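Local coordinates for protein Polyphosphate:AMP phosphotransferase (Meiothermus ruber H328, PDB 5O6M) that uses inorganic polyphosphate as phosphate donor to convert AMP to ADP and ADP to ATP, and also accepts other nucleoside mono- and diphosphates, at residues D[12-17]-D[165-170]; D[132-137]-D[200-205]; D[225-230]-D[240-245]. The protein carries 1 engineered substitution. All coordinates share one frame; numbering follows the deposited sequence.

Contact 1 (D[12-17]-D[165-170]); sequences FELKRF and KFFLHI
Leu14 and His169 meet because each turns its side chain anti to its own backbone N, with chi1 of -175° for the leucine and -173° for the histidine, and the two side chains come together between the N-terminal loop and the strand. The branch that does the touching is CD1 of Leu14. Leu14 CD1 sits over one face of the imidazole of His169, 3.9 Å from the ring centroid and only 17° off the ring normal, a CH-pi contact displaced somewhat toward the rim. The atom nearest to the methyl is His169 NE2, at 3.7 Å from Leu14 CD1. The same methyl also meets the phenyl ring of Phe167, two residues earlier on the same side of the strand, where Leu14 CD1 lies 4.2 Å from Phe167 CE2 and approaches obliquely. One branch of leucine is thus shared by two rings. Strand 161-169 belongs to the parallel five-stranded sheet of the P-loop kinase fold, and residues 12-17 place a short 3-10 turn against its C-terminal end, beside helix 203-217. Gln207 of that helix touches both Leu14 and His169, while Glu211 accepts a hydrogen bond from the backbone N of Leu14. Within the loop, Phe17 N donates to Leu14 O at 2.9 Å, closing the turn that carries the leucine. Phe17 brings its carbonyl to the imidazole edge, its O lying in the ring plane 3.7 Å from His169 NE2, a separation at which no hydrogen bond is formed. The phenyl ring of Phe17 leads away from the strand, leaving its CB as the nearest part of the side chain, 4.4 Å from His169 CD2.

Contact 2 (D[132-137]-D[200-205]); sequences RVKNLV and RRLWDR. With PO4 (phosphate ion), chain Z.
Val133 is the hub of this contact, and its two methyls are put to different uses. Val133 CG1 lies 3.8 Å from Leu202 CD1, the two side chains running alongside in opposing senses, and 4.2 Å from Arg205 CB, the aliphatic root of the arginine. Val133 CG2 is set against the backbone instead, 3.5 Å from Arg205 O. With CG1 anti to the backbone N (chi1 164°) and CG2 beside that N, the valine can address side chain and carbonyl together. At the margin, the aliphatic part of Lys134 approaches the same leucine, while its ammonium group forms a salt bridge with Asp199. Further out, backbone turns position these groups. Helix 130-133 ends in a Schellman motif in which Asn135, with positive phi, is the C-prime residue: Asn135 N bonds to Arg132 O, and Leu136 N to Val131 O. The chain so redirected carries Leu136 to the bound ATP, whose pocket it helps to line. Across the contact, Leu202 is at the N-cap position of helix 203-217, whose Tyr206 touches both Val133 and Lys134. Arg132 takes no direct part in that meeting; its chain is extended from CG to NE and touches Ala209 and Ala212. Its guanidinium meets a phosphate ion, probably from the crystallisation liquor, at its edge. Arg132 NH2 donates to phosphate O2 at 3.1 Å and 146°, whereas the bond from Arg132 NH1 to phosphate O4 is straighter, at 168°, but weak at 3.3 Å; NH1 also has a weak bond to Tyr146 OH. The two phosphate bonds would probably limit rotation of the guanidinium while this ion is bound, whereas the join between the segments rests on van der Waals contact, largely apolar, without a hydrogen bond.

Contact 3 (D[225-230]-D[240-245]); sequences YVIPAN and SHILVE
Strand 224-228 and helix 232-249 come no closer here than 8.9 Å between CA atoms, at Tyr225 and Ile242, a spacing bridged entirely by side chains. Ile242 does the work from the helix, and both of its methyls touch the tyrosine ring. Ile242 CG2 stands over the centre of the Tyr225 ring, 3.9 Å from the centroid and 13° off the normal, a nearly perpendicular CH-pi contact. Ile242 CD1 lies 3.9 Å from Tyr225 CD1, at the near side of the same ring. It alone goes on to the isoleucine of the strand, which it meets tip to tip, with 4.0 Å between Ile242 CD1 and Ile227 CD1. The phenol ring is presented to the helix by a chi1 of -63°, which sets CG beside the backbone N and anti to the carbonyl carbon. An alanine in place of Tyr225 would remove the flat surface under Ile242 CG2 and is likely to leave that methyl without its main partner and a gap between strand and helix. The contact is a helix laid on the last strand of the chain's five-stranded parallel sheet, with strand and helix successive in the chain. Ile242 also touches Phe166 of the adjacent strand 161-169, Ile227 packs on Leu238 and Val239 one helical turn earlier, and Leu243 and Val244 pack on helix 29-53.

Overall arrangement
Contacts 1 and 3 share the parallel sheet, with centres 11 Å apart: strands 161-169 and 224-228 are neighbours, joined by backbone hydrogen bonds from Tyr225 N to Lys165 O and from His169 N to Ile227 O. Contact 2 lies nearer the surface, 18 Å from contact 1 and 26 Å from contact 3 between centres, yet its Trp203 packs against Ile170 of contact 1. Along the chain the segments of contacts 1 and 2 alternate, whereas contact 3 follows both. The sheet core is thus tied to the N-terminal loop and the last long helix, while contact 2 joins helices at the ATP-binding side.

Contact 1 (D[12-17]-D[165-170])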
loop_
_atom_site.group_PDB
_atom_site.type_symbol
_atom_site.label_atom_id
_atom_site.label_comp_id
_atom_site.label_asym_id
_atom_site.label_seq_id
_atom_site.Cartn_x
_atom_site.Cartn_y
_atom_site.Cartn_z
ATOM N N PHE D 12 -1.049 14.867 34.854
ATOM C CA PHE D 12 0.125 15.476 34.242
ATOM C C PHE D 12 -0.074 16.975 34.063
ATOM O O PHE D 12 -1.122 17.425 33.596
ATOM C CB PHE D 12 0.407 14.819 32.890
ATOM C CG PHE D 12 1.422 15.553 32.059
ATOM C CD1 PHE D 12 2.776 15.390 32.294
ATOM C CD2 PHE D 12 1.021 16.410 31.047
ATOM C CE1 PHE D 12 3.714 16.061 31.532
ATOM C CE2 PHE D 12 1.954 17.087 30.284
ATOM C CZ PHE D 12 3.302 16.911 30.526
ATOM N N GLU D 13 0.946 17.749 34.430
ATOM C CA GLU D 13 0.943 19.191 34.222
ATOM C C GLU D 13 2.254 19.597 33.569
ATOM O O GLU D 13 3.332 19.323 34.107
ATOM C CB GLU D 13 0.721 19.936 35.543
ATOM C CG GLU D 13 -0.713 19.818 36.050
ATOM C CD GLU D 13 -1.015 20.731 37.220
ATOM O OE1 GLU D 13 -0.073 21.346 37.761
ATOM O OE2 GLU D 13 -2.204 20.838 37.594
ATOM N N LEU D 14 2.155 20.258 32.414
ATOM C CA LEU D 14 3.336 20.556 31.611
ATOM C C LEU D 14 4.228 21.595 32.283
ATOM O O LEU D 14 5.458 21.477 32.248
ATOM C CB LEU D 14 2.906 21.025 30.221
ATOM C CG LEU D 14 3.992 21.280 29.178
ATOM C CD1 LEU D 14 4.927 20.088 29.073
ATOM C CD2 LEU D 14 3.348 21.583 27.834
ATOM N N LYS D 15 3.628 22.614 32.903
ATOM C CA LYS D 15 4.410 23.657 33.557
ATOM C C LYS D 15 5.307 23.118 34.664
ATOM O O LYS D 15 6.182 23.850 35.136
ATOM C CB LYS D 15 3.482 24.739 34.119
ATOM C CG LYS D 15 2.469 24.231 35.131
ATOM C CD LYS D 15 1.440 25.299 35.473
ATOM C CE LYS D 15 0.361 24.747 36.393
ATOM N NZ LYS D 15 -0.734 25.729 36.639
ATOM N N ARG D 16 5.121 21.867 35.084
ATOM C CA ARG D 16 5.986 21.233 36.069
ATOM C C ARG D 16 7.208 20.571 35.437
ATOM O O ARG D 16 7.857 19.737 36.080
ATOM C CB ARG D 16 5.190 20.213 36.890
ATOM C CG ARG D 16 4.103 20.847 37.750
ATOM C CD ARG D 16 3.400 19.830 38.638
ATOM N NE ARG D 16 2.402 20.471 39.491
ATOM C CZ ARG D 16 1.585 19.822 40.315
ATOM N NH1 ARG D 16 1.641 18.499 40.404
ATOM N NH2 ARG D 16 0.710 20.495 41.050
ATOM N N PHE D 17 7.531 20.927 34.196
ATOM C CA PHE D 17 8.700 20.418 33.492
ATOM C C PHE D 17 9.440 21.596 32.877
ATOM O O PHE D 17 8.833 22.419 32.183
ATOM C CB PHE D 17 8.317 19.397 32.413
ATOM C CG PHE D 17 7.779 18.104 32.963
ATOM C CD1 PHE D 17 6.449 17.991 33.341
ATOM C CD2 PHE D 17 8.609 17.000 33.107
ATOM C CE1 PHE D 17 5.956 16.800 33.847
ATOM C CE2 PHE D 17 8.122 15.806 33.614
ATOM C CZ PHE D 17 6.795 15.704 33.985
ATOM N N LYS D 165 7.138 7.115 23.390
ATOM C CA LYS D 165 6.656 8.397 22.901
ATOM C C LYS D 165 7.469 9.504 23.553
ATOM O O LYS D 165 7.575 9.565 24.783
ATOM C CB LYS D 165 5.160 8.563 23.176
ATOM C CG LYS D 165 4.306 7.492 22.501
ATOM C CD LYS D 165 2.826 7.635 22.827
ATOM C CE LYS D 165 2.513 7.306 24.270
ATOM N NZ LYS D 165 1.035 7.241 24.492
ATOM N N PHE D 166 8.062 10.358 22.726
ATOM C CA PHE D 166 8.919 11.442 23.186
ATOM C C PHE D 166 8.300 12.771 22.786
ATOM O O PHE D 166 8.044 13.009 21.600
ATOM C CB PHE D 166 10.329 11.319 22.597
ATOM C CG PHE D 166 11.079 10.100 23.052
ATOM C CD1 PHE D 166 11.686 10.067 24.297
ATOM C CD2 PHE D 166 11.182 8.989 22.235
ATOM C CE1 PHE D 166 12.382 8.944 24.720
ATOM C CE2 PHE D 166 11.874 7.861 22.650
ATOM C CZ PHE D 166 12.479 7.839 23.893
ATOM N N PHE D 167 8.037 13.623 23.773
ATOM C CA PHE D 167 7.733 15.026 23.528
ATOM C C PHE D 167 9.010 15.821 23.792
ATOM O O PHE D 167 9.475 15.892 24.933
ATOM C CB PHE D 167 6.582 15.504 24.409
ATOM C CG PHE D 167 6.227 16.952 24.210
ATOM C CD1 PHE D 167 5.801 17.410 22.974
ATOM C CD2 PHE D 167 6.326 17.858 25.254
ATOM C CE1 PHE D 167 5.471 18.743 22.784
ATOM C CE2 PHE D 167 6.002 19.193 25.070
ATOM C CZ PHE D 167 5.573 19.634 23.833
ATOM N N LEU D 168 9.596 16.384 22.738
ATOM C CA LEU D 168 10.766 17.248 22.890
ATOM C C LEU D 168 10.282 18.645 23.262
ATOM O O LEU D 168 9.638 19.325 22.454
ATOM C CB LEU D 168 11.613 17.264 21.622
ATOM C CG LEU D 168 11.946 15.904 21.007
ATOM C CD1 LEU D 168 12.751 16.076 19.722
ATOM C CD2 LEU D 168 12.668 15.004 21.993
ATOM N N HIS D 169 10.611 19.083 24.478
ATOM C CA HIS D 169 9.970 20.229 25.115
ATOM C C HIS D 169 10.904 21.436 25.062
ATOM O O HIS D 169 11.931 21.468 25.750
ATOM C CB HIS D 169 9.603 19.889 26.557
ATOM C CG HIS D 169 8.801 20.948 27.247
ATOM N ND1 HIS D 169 7.875 21.728 26.586
ATOM C CD2 HIS D 169 8.784 21.354 28.538
ATOM C CE1 HIS D 169 7.319 22.567 27.443
ATOM N NE2 HIS D 169 7.854 22.362 28.634
ATOM N N ILE D 170 10.559 22.417 24.233
ATOM C CA ILE D 170 11.308 23.661 24.156
ATOM C C ILE D 170 10.422 24.798 24.653
ATOM O O ILE D 170 9.191 24.697 24.703
ATOM C CB ILE D 170 11.824 23.960 22.732
ATOM C CG1 ILE D 170 10.653 24.150 21.766
ATOM C CG2 ILE D 170 12.761 22.855 22.254
ATOM C CD1 ILE D 170 11.044 24.806 20.456
#

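Contact 2 (D[132-137]-D[200-205])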
loop_
_atom_site.group_PDB
_atom_site.type_symbol
_atom_site.label_atom_id
_atom_site.label_comp_id
_atom_site.label_asym_id
_atom_site.label_seq_id
_atom_site.Cartn_x
_atom_site.Cartn_y
_atom_site.Cartn_z
ATOM N N ARG D 132 -7.063 19.837 16.682
ATOM C CA ARG D 132 -7.775 20.496 17.771
ATOM C C ARG D 132 -7.529 22.003 17.778
ATOM O O ARG D 132 -8.473 22.793 17.884
ATOM C CB ARG D 132 -7.367 19.875 19.106
ATOM C CG ARG D 132 -7.447 20.823 20.295
ATOM C CD ARG D 132 -7.268 20.063 21.598
ATOM N NE ARG D 132 -6.991 20.948 22.727
ATOM C CZ ARG D 132 -7.226 20.635 23.997
ATOM N NH1 ARG D 132 -7.762 19.462 24.306
ATOM N NH2 ARG D 132 -6.933 21.499 24.960
ATOM N N VAL D 133 -6.265 22.417 17.665
ATOM C CA VAL D 133 -5.930 23.834 17.797
ATOM C C VAL D 133 -6.640 24.658 16.731
ATOM O O VAL D 133 -7.118 25.766 16.999
ATOM C CB VAL D 133 -4.404 24.032 17.741
ATOM C CG1 VAL D 133 -4.072 25.493 17.487
ATOM C CG2 VAL D 133 -3.761 23.548 19.032
ATOM N N LYS D 134 -6.715 24.137 15.509
ATOM C CA LYS D 134 -7.344 24.836 14.398
ATOM C C LYS D 134 -8.755 24.339 14.122
ATOM O O LYS D 134 -9.320 24.658 13.070
ATOM C CB LYS D 134 -6.482 24.717 13.140
ATOM C CG LYS D 134 -5.114 25.350 13.289
ATOM C CD LYS D 134 -4.312 25.271 11.999
ATOM C CE LYS D 134 -2.927 25.881 12.180
ATOM N NZ LYS D 134 -2.029 25.602 11.026
ATOM N N ASN D 135 -9.327 23.550 15.029
ATOM C CA ASN D 135 -10.692 23.045 14.885
ATOM C C ASN D 135 -10.928 22.486 13.483
ATOM O O ASN D 135 -11.876 22.859 12.788
ATOM C CB ASN D 135 -11.715 24.133 15.215
ATOM C CG ASN D 135 -11.538 24.697 16.610
ATOM O OD1 ASN D 135 -11.166 25.859 16.780
ATOM N ND2 ASN D 135 -11.799 23.871 17.619
ATOM N N LEU D 136 -10.057 21.562 13.071
ATOM C CA LEU D 136 -10.246 20.909 11.782
ATOM C C LEU D 136 -11.418 19.940 11.812
ATOM O O LEU D 136 -11.942 19.584 10.753
ATOM C CB LEU D 136 -8.963 20.192 11.362
ATOM C CG LEU D 136 -7.747 21.103 11.182
ATOM C CD1 LEU D 136 -6.546 20.318 10.673
ATOM C CD2 LEU D 136 -8.072 22.261 10.247
ATOM N N VAL D 137 -11.819 19.497 12.999
ATOM C CA VAL D 137 -13.104 18.832 13.211
ATOM C C VAL D 137 -13.692 19.337 14.519
ATOM O O VAL D 137 -12.968 19.822 15.399
ATOM C CB VAL D 137 -12.970 17.297 13.246
ATOM C CG1 VAL D 137 -12.375 16.781 11.942
ATOM C CG2 VAL D 137 -12.126 16.863 14.437
ATOM N N ARG D 200 3.184 29.583 15.526
ATOM C CA ARG D 200 3.858 30.208 16.660
ATOM C C ARG D 200 2.932 31.180 17.375
ATOM O O ARG D 200 2.924 31.252 18.609
ATOM C CB ARG D 200 5.117 30.936 16.200
ATOM C CG ARG D 200 5.646 31.860 17.268
ATOM C CD ARG D 200 7.068 32.293 17.030
ATOM N NE ARG D 200 7.470 33.231 18.070
ATOM C CZ ARG D 200 7.957 32.862 19.248
ATOM N NH1 ARG D 200 8.108 31.575 19.524
ATOM N NH2 ARG D 200 8.292 33.776 20.147
ATOM N N ARG D 201 2.157 31.944 16.609
ATOM C CA ARG D 201 1.184 32.858 17.195
ATOM C C ARG D 201 0.180 32.120 18.075
ATOM O O ARG D 201 -0.380 32.714 19.005
ATOM C CB ARG D 201 0.501 33.629 16.067
ATOM C CG ARG D 201 -0.635 34.533 16.467
ATOM C CD ARG D 201 -1.288 35.081 15.212
ATOM N NE ARG D 201 -1.959 34.030 14.453
ATOM C CZ ARG D 201 -3.150 33.522 14.754
ATOM N NH1 ARG D 201 -3.822 33.974 15.803
ATOM N NH2 ARG D 201 -3.669 32.563 14.000
ATOM N N LEU D 202 -0.058 30.835 17.802
ATOM C CA LEU D 202 -0.937 29.982 18.595
ATOM C C LEU D 202 -0.185 29.168 19.651
ATOM O O LEU D 202 -0.688 28.127 20.085
ATOM C CB LEU D 202 -1.721 29.036 17.681
ATOM C CG LEU D 202 -2.756 29.620 16.723
ATOM C CD1 LEU D 202 -3.069 28.625 15.622
ATOM C CD2 LEU D 202 -4.025 29.987 17.475
ATOM N N TRP D 203 1.008 29.609 20.057
ATOM C CA TRP D 203 1.854 28.808 20.941
ATOM C C TRP D 203 1.081 28.241 22.130
ATOM O O TRP D 203 1.194 27.052 22.449
ATOM C CB TRP D 203 3.030 29.650 21.435
ATOM C CG TRP D 203 3.860 28.970 22.484
ATOM C CD1 TRP D 203 3.618 28.944 23.826
ATOM C CD2 TRP D 203 5.089 28.256 22.284
ATOM N NE1 TRP D 203 4.602 28.236 24.471
ATOM C CE2 TRP D 203 5.520 27.806 23.550
ATOM C CE3 TRP D 203 5.860 27.945 21.160
ATOM C CZ2 TRP D 203 6.686 27.064 23.721
ATOM C CZ3 TRP D 203 7.019 27.209 21.334
ATOM C CH2 TRP D 203 7.420 26.776 22.603
ATOM N N ASP D 204 0.283 29.077 22.800
ATOM C CA ASP D 204 -0.356 28.634 24.038
ATOM C C ASP D 204 -1.436 27.592 23.777
ATOM O O ASP D 204 -1.567 26.625 24.539
ATOM C CB ASP D 204 -0.926 29.831 24.799
ATOM C CG ASP D 204 0.158 30.765 25.305
ATOM O OD1 ASP D 204 1.149 30.263 25.878
ATOM O OD2 ASP D 204 0.021 31.994 25.133
ATOM N N ARG D 205 -2.225 27.765 22.715
ATOM C CA ARG D 205 -3.230 26.756 22.408
ATOM C C ARG D 205 -2.588 25.419 22.054
ATOM O O ARG D 205 -3.139 24.362 22.385
ATOM C CB ARG D 205 -4.142 27.238 21.281
ATOM C CG ARG D 205 -5.120 28.328 21.703
ATOM C CD ARG D 205 -6.307 28.392 20.753
ATOM N NE ARG D 205 -6.443 29.700 20.117
ATOM C CZ ARG D 205 -7.306 30.636 20.499
ATOM N NH1 ARG D 205 -7.357 31.796 19.857
ATOM N NH2 ARG D 205 -8.123 30.413 21.520
HETATM P P PO4 Z . -8.384 20.055 28.330
HETATM O O1 PO4 Z . -6.945 19.902 28.764
HETATM O O2 PO4 Z . -8.555 21.355 27.578
HETATM O O3 PO4 Z . -9.269 20.064 29.552
HETATM O O4 PO4 Z . -8.777 18.905 27.432
#

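Contact 3 (D[225-230]-D[240-245])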
loop_
_atom_site.group_PDB
_atom_site.type_symbol
_atom_site.label_atom_id
_atom_site.label_comp_id
_atom_site.label_asym_id
_atom_site.label_seq_id
_atom_site.Cartn_x
_atom_site.Cartn_y
_atom_site.Cartn_z
ATOM N N TYR D 225 7.353 10.386 27.414
ATOM C CA TYR D 225 8.508 10.989 28.059
ATOM C C TYR D 225 8.605 12.440 27.623
ATOM O O TYR D 225 8.613 12.731 26.423
ATOM C CB TYR D 225 9.801 10.254 27.709
ATOM C CG TYR D 225 9.835 8.821 28.175
ATOM C CD1 TYR D 225 10.294 8.490 29.445
ATOM C CD2 TYR D 225 9.411 7.794 27.341
ATOM C CE1 TYR D 225 10.325 7.175 29.870
ATOM C CE2 TYR D 225 9.442 6.478 27.757
ATOM C CZ TYR D 225 9.897 6.174 29.018
ATOM O OH TYR D 225 9.922 4.861 29.421
ATOM N N VAL D 226 8.654 13.344 28.593
ATOM C CA VAL D 226 8.912 14.753 28.325
ATOM C C VAL D 226 10.420 14.951 28.363
ATOM O O VAL D 226 11.072 14.631 29.363
ATOM C CB VAL D 226 8.200 15.660 29.338
ATOM C CG1 VAL D 226 8.540 17.118 29.069
ATOM C CG2 VAL D 226 6.700 15.439 29.276
ATOM N N ILE D 227 10.975 15.459 27.268
ATOM C CA ILE D 227 12.415 15.574 27.076
ATOM C C ILE D 227 12.779 17.056 27.127
ATOM O O ILE D 227 12.392 17.819 26.229
ATOM C CB ILE D 227 12.866 14.939 25.753
ATOM C CG1 ILE D 227 12.400 13.480 25.666
ATOM C CG2 ILE D 227 14.382 15.057 25.592
ATOM C CD1 ILE D 227 12.965 12.593 26.761
ATOM N N PRO D 228 13.484 17.519 28.165
ATOM C CA PRO D 228 14.019 18.884 28.122
ATOM C C PRO D 228 14.887 19.036 26.886
ATOM O O PRO D 228 15.927 18.380 26.770
ATOM C CB PRO D 228 14.833 18.996 29.417
ATOM C CG PRO D 228 14.300 17.908 30.305
ATOM C CD PRO D 228 13.887 16.798 29.384
ATOM N N ALA D 229 14.461 19.880 25.948
ATOM C CA ALA D 229 15.057 19.894 24.619
ATOM C C ALA D 229 15.608 21.254 24.218
ATOM O O ALA D 229 15.941 21.451 23.044
ATOM C CB ALA D 229 14.033 19.413 23.582
ATOM N N ASN D 230 15.715 22.204 25.150
ATOM C CA ASN D 230 16.372 23.461 24.806
ATOM C C ASN D 230 17.854 23.257 24.516
ATOM O O ASN D 230 18.435 24.013 23.731
ATOM C CB ASN D 230 16.178 24.485 25.925
ATOM C CG ASN D 230 14.878 25.259 25.793
ATOM O OD1 ASN D 230 14.039 24.954 24.936
ATOM N ND2 ASN D 230 14.706 26.266 26.636
ATOM N N SER D 240 18.609 9.042 23.870
ATOM C CA SER D 240 19.447 7.866 23.656
ATOM C C SER D 240 19.422 6.937 24.863
ATOM O O SER D 240 19.284 5.717 24.717
ATOM C CB SER D 240 20.878 8.296 23.342
ATOM O OG SER D 240 20.920 9.089 22.170
ATOM N N HIS D 241 19.545 7.494 26.071
ATOM C CA HIS D 241 19.562 6.652 27.264
ATOM C C HIS D 241 18.259 5.882 27.413
ATOM O O HIS D 241 18.262 4.662 27.612
ATOM C CB HIS D 241 19.827 7.490 28.515
ATOM C CG HIS D 241 19.712 6.705 29.785
ATOM N ND1 HIS D 241 20.697 5.843 30.217
ATOM C CD2 HIS D 241 18.725 6.641 30.710
ATOM C CE1 HIS D 241 20.322 5.283 31.354
ATOM N NE2 HIS D 241 19.129 5.752 31.675
ATOM N N ILE D 242 17.129 6.581 27.308
ATOM C CA ILE D 242 15.839 5.920 27.461
ATOM C C ILE D 242 15.679 4.822 26.418
ATOM O O ILE D 242 15.265 3.701 26.735
ATOM C CB ILE D 242 14.705 6.960 27.392
ATOM C CG1 ILE D 242 14.785 7.895 28.608
ATOM C CG2 ILE D 242 13.344 6.284 27.289
ATOM C CD1 ILE D 242 13.995 9.175 28.473
ATOM N N LEU D 243 16.043 5.112 25.167
ATOM C CA LEU D 243 15.886 4.121 24.106
ATOM C C LEU D 243 16.761 2.893 24.344
ATOM O O LEU D 243 16.295 1.753 24.230
ATOM C CB LEU D 243 16.204 4.744 22.747
ATOM C CG LEU D 243 16.225 3.741 21.592
ATOM C CD1 LEU D 243 14.896 3.013 21.500
ATOM C CD2 LEU D 243 16.557 4.430 20.274
ATOM N N VAL D 244 18.036 3.105 24.678
ATOM C CA VAL D 244 18.962 1.982 24.816
ATOM C C VAL D 244 18.515 1.046 25.932
ATOM O O VAL D 244 18.457 -0.176 25.753
ATOM C CB VAL D 244 20.398 2.487 25.047
ATOM C CG1 VAL D 244 21.258 1.370 25.621
ATOM C CG2 VAL D 244 20.990 2.999 23.742
ATOM N N GLU D 245 18.200 1.603 27.106
ATOM C CA GLU D 245 17.811 0.760 28.235
ATOM C C GLU D 245 16.570 -0.059 27.904
ATOM O O GLU D 245 16.528 -1.272 28.150
ATOM C CB GLU D 245 17.583 1.611 29.484
ATOM C CG GLU D 245 17.009 0.823 30.656
ATOM C CD GLU D 245 17.153 1.544 31.983
ATOM O OE1 GLU D 245 18.118 2.325 32.130
ATOM O OE2 GLU D 245 16.304 1.327 32.876
#